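Local coordinates for bromodomain adjacent to zinc finger domain protein 2B (Homo sapiens, PDB 4QF3), which probably reads histone tails through its PHD zinc finger and bromodomain as a chromatin-associated regulator of transcription, at residues L22-C27 / D47-C53. Residues are numbered along the deposited sequence; the frame is centred on the assembly and turned at random.
Sequences LLCDGC and DWFCPAC. With ZN (zinc ion), chain D.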
loop_
_atom_site.group_PDB
_atom_site.type_symbol
_atom_site.label_atom_id
_atom_site.label_comp_id
_atom_site.label_asym_id
_atom_site.label_seq_id
_atom_site.Cartn_x
_atom_site.Cartn_y
_atom_site.Cartn_z
ATOM N N LEU A 22 0.836 3.528 -0.665
ATOM C CA LEU A 22 0.332 3.114 0.666
ATOM C C LEU A 22 0.979 1.856 1.218
ATOM O O LEU A 22 0.939 0.815 0.540
ATOM C CB LEU A 22 -1.197 2.958 0.611
ATOM C CG LEU A 22 -1.975 4.121 0.019
ATOM C CD1 LEU A 22 -3.431 3.778 0.204
ATOM C CD2 LEU A 22 -1.622 5.492 0.603
ATOM N N LEU A 23 1.566 1.964 2.403
ATOM C CA LEU A 23 2.317 0.875 2.997
ATOM C C LEU A 23 1.493 0.336 4.119
ATOM O O LEU A 23 1.101 1.085 5.055
ATOM C CB LEU A 23 3.681 1.353 3.520
ATOM C CG LEU A 23 4.446 2.295 2.589
ATOM C CD1 LEU A 23 5.702 2.864 3.253
ATOM C CD2 LEU A 23 4.773 1.569 1.290
ATOM N N CYS A 24 1.248 -0.963 4.060
ATOM C CA CYS A 24 0.372 -1.640 5.006
ATOM C C CYS A 24 1.083 -1.869 6.336
ATOM O O CYS A 24 2.150 -2.470 6.356
ATOM C CB CYS A 24 -0.167 -2.967 4.495
ATOM S SG CYS A 24 -1.302 -3.776 5.674
ATOM N N ASP A 25 0.441 -1.441 7.420
ATOM C CA ASP A 25 1.045 -1.607 8.754
ATOM C C ASP A 25 1.002 -3.058 9.175
ATOM O O ASP A 25 1.787 -3.483 10.043
ATOM C CB ASP A 25 0.298 -0.782 9.785
ATOM C CG ASP A 25 1.038 0.441 10.171
ATOM O OD1 ASP A 25 1.778 0.373 11.174
ATOM O OD2 ASP A 25 0.895 1.446 9.459
ATOM N N GLY A 26 0.074 -3.814 8.594
ATOM C CA GLY A 26 -0.078 -5.234 8.895
ATOM C C GLY A 26 0.985 -6.113 8.292
ATOM O O GLY A 26 1.685 -6.838 9.012
ATOM N N CYS A 27 1.097 -6.060 6.969
ATOM C CA CYS A 27 1.934 -6.962 6.185
ATOM C C CYS A 27 3.105 -6.328 5.450
ATOM O O CYS A 27 3.871 -7.046 4.778
ATOM C CB CYS A 27 1.094 -7.680 5.134
ATOM S SG CYS A 27 0.423 -6.584 3.839
ATOM N N ASP A 47 -2.404 5.599 9.680
ATOM C CA ASP A 47 -1.840 4.323 9.202
ATOM C C ASP A 47 -2.764 3.722 8.183
ATOM O O ASP A 47 -3.945 4.076 8.094
ATOM C CB ASP A 47 -1.743 3.390 10.347
ATOM C CG ASP A 47 -0.771 3.898 11.389
ATOM O OD1 ASP A 47 0.393 4.282 11.018
ATOM O OD2 ASP A 47 -1.207 3.870 12.542
ATOM N N TRP A 48 -2.180 2.827 7.400
ATOM C CA TRP A 48 -2.932 2.077 6.376
ATOM C C TRP A 48 -2.922 0.565 6.658
ATOM O O TRP A 48 -1.903 0.052 7.067
ATOM C CB TRP A 48 -2.294 2.363 5.033
ATOM C CG TRP A 48 -2.938 1.652 3.912
ATOM C CD1 TRP A 48 -2.362 0.687 3.136
ATOM C CD2 TRP A 48 -4.271 1.809 3.448
ATOM N NE1 TRP A 48 -3.255 0.252 2.208
ATOM C CE2 TRP A 48 -4.440 0.914 2.372
ATOM C CE3 TRP A 48 -5.337 2.596 3.833
ATOM C CZ2 TRP A 48 -5.617 0.814 1.663
ATOM C CZ3 TRP A 48 -6.510 2.520 3.102
ATOM C CH2 TRP A 48 -6.660 1.586 2.067
ATOM N N PHE A 49 -4.082 -0.082 6.504
ATOM C CA PHE A 49 -4.176 -1.547 6.476
ATOM C C PHE A 49 -4.824 -1.924 5.166
ATOM O O PHE A 49 -5.911 -1.373 4.798
ATOM C CB PHE A 49 -5.002 -2.017 7.682
ATOM C CG PHE A 49 -4.281 -1.825 8.987
ATOM C CD1 PHE A 49 -3.338 -2.757 9.395
ATOM C CD2 PHE A 49 -4.508 -0.683 9.761
ATOM C CE1 PHE A 49 -2.620 -2.552 10.575
ATOM C CE2 PHE A 49 -3.794 -0.485 10.940
ATOM C CZ PHE A 49 -2.870 -1.417 11.336
ATOM N N CYS A 50 -4.162 -2.844 4.473
ATOM C CA CYS A 50 -4.531 -3.165 3.093
ATOM C C CYS A 50 -5.776 -4.050 3.089
ATOM O O CYS A 50 -6.196 -4.624 4.087
ATOM C CB CYS A 50 -3.401 -3.855 2.328
ATOM S SG CYS A 50 -3.167 -5.576 2.797
ATOM N N PRO A 51 -6.418 -4.165 1.919
ATOM C CA PRO A 51 -7.671 -4.882 1.924
ATOM C C PRO A 51 -7.521 -6.374 2.302
ATOM O O PRO A 51 -8.436 -6.973 2.833
ATOM C CB PRO A 51 -8.147 -4.707 0.457
ATOM C CG PRO A 51 -7.510 -3.467 -0.012
ATOM C CD PRO A 51 -6.166 -3.454 0.651
ATOM N N ALA A 52 -6.372 -6.958 1.982
ATOM C CA ALA A 52 -6.155 -8.383 2.316
ATOM C C ALA A 52 -6.099 -8.544 3.827
ATOM O O ALA A 52 -6.709 -9.446 4.393
ATOM C CB ALA A 52 -4.884 -8.903 1.676
ATOM N N CYS A 53 -5.403 -7.612 4.490
ATOM C CA CYS A 53 -5.322 -7.672 5.954
ATOM C C CYS A 53 -6.643 -7.408 6.638
ATOM O O CYS A 53 -6.991 -8.094 7.556
ATOM C CB CYS A 53 -4.255 -6.728 6.479
ATOM S SG CYS A 53 -2.544 -7.276 6.186
HETATM ZN ZN ZN D . -1.651 -5.816 4.590
HETATM O O HOH W 1 -0.662 -1.605 1.125
HETATM O O HOH W 2 0.825 2.909 7.201
HETATM O O HOH W 3 0.942 2.353 13.677
#
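Cys24 and Cys27 meet Cys50 and Cys53 on one zinc ion, with all four SG-to-zinc distances between 2.3 and 2.4 Å. Two of these sulfurs also accept from backbone amides. Cys24 SG, carried anti to its own backbone N (chi1 -178°), accepts from Cys50 N at 3.2 Å and, over a longer distance, from Cys27 N. Cys50 SG, at the N-cap of the helix 51-57, takes the amide of Cys53. Such N-H groups would probably ease the negative charge on the cysteine sulfurs.

The backbones are joined by Asp25 N donating to Trp48 O at 2.8 Å, nearly straight at the hydrogen (169°). A water links Leu23 O and Asp25 OD2 to Trp48 N; another bridges the carboxylates of Asp25 and Asp47, where Asp25 OD2 lies 3.3 Å from Asp47 OD1, two acceptors of like charge and not a hydrogen bond.

Apolar contact centres on Trp48. Leu22 lies over one indole face, its CB 3.8 Å from the five-membered ring centroid and its CD1 3.7 Å from Trp48 CE2. With an alanine here, Leu22 is likely to lose this flat surface, leaving a gap beside strand 21-23. Phe49 CE1 packs against Asp25 CB at 3.5 Å.

The second and fourth ligand pairs, Cys24/Cys27 and Cys50/Cys53, thus share one zinc ion, while the first and third, Cys9/Cys12 and His32/Cys35, hold the other: the cross-brace of the PHD finger.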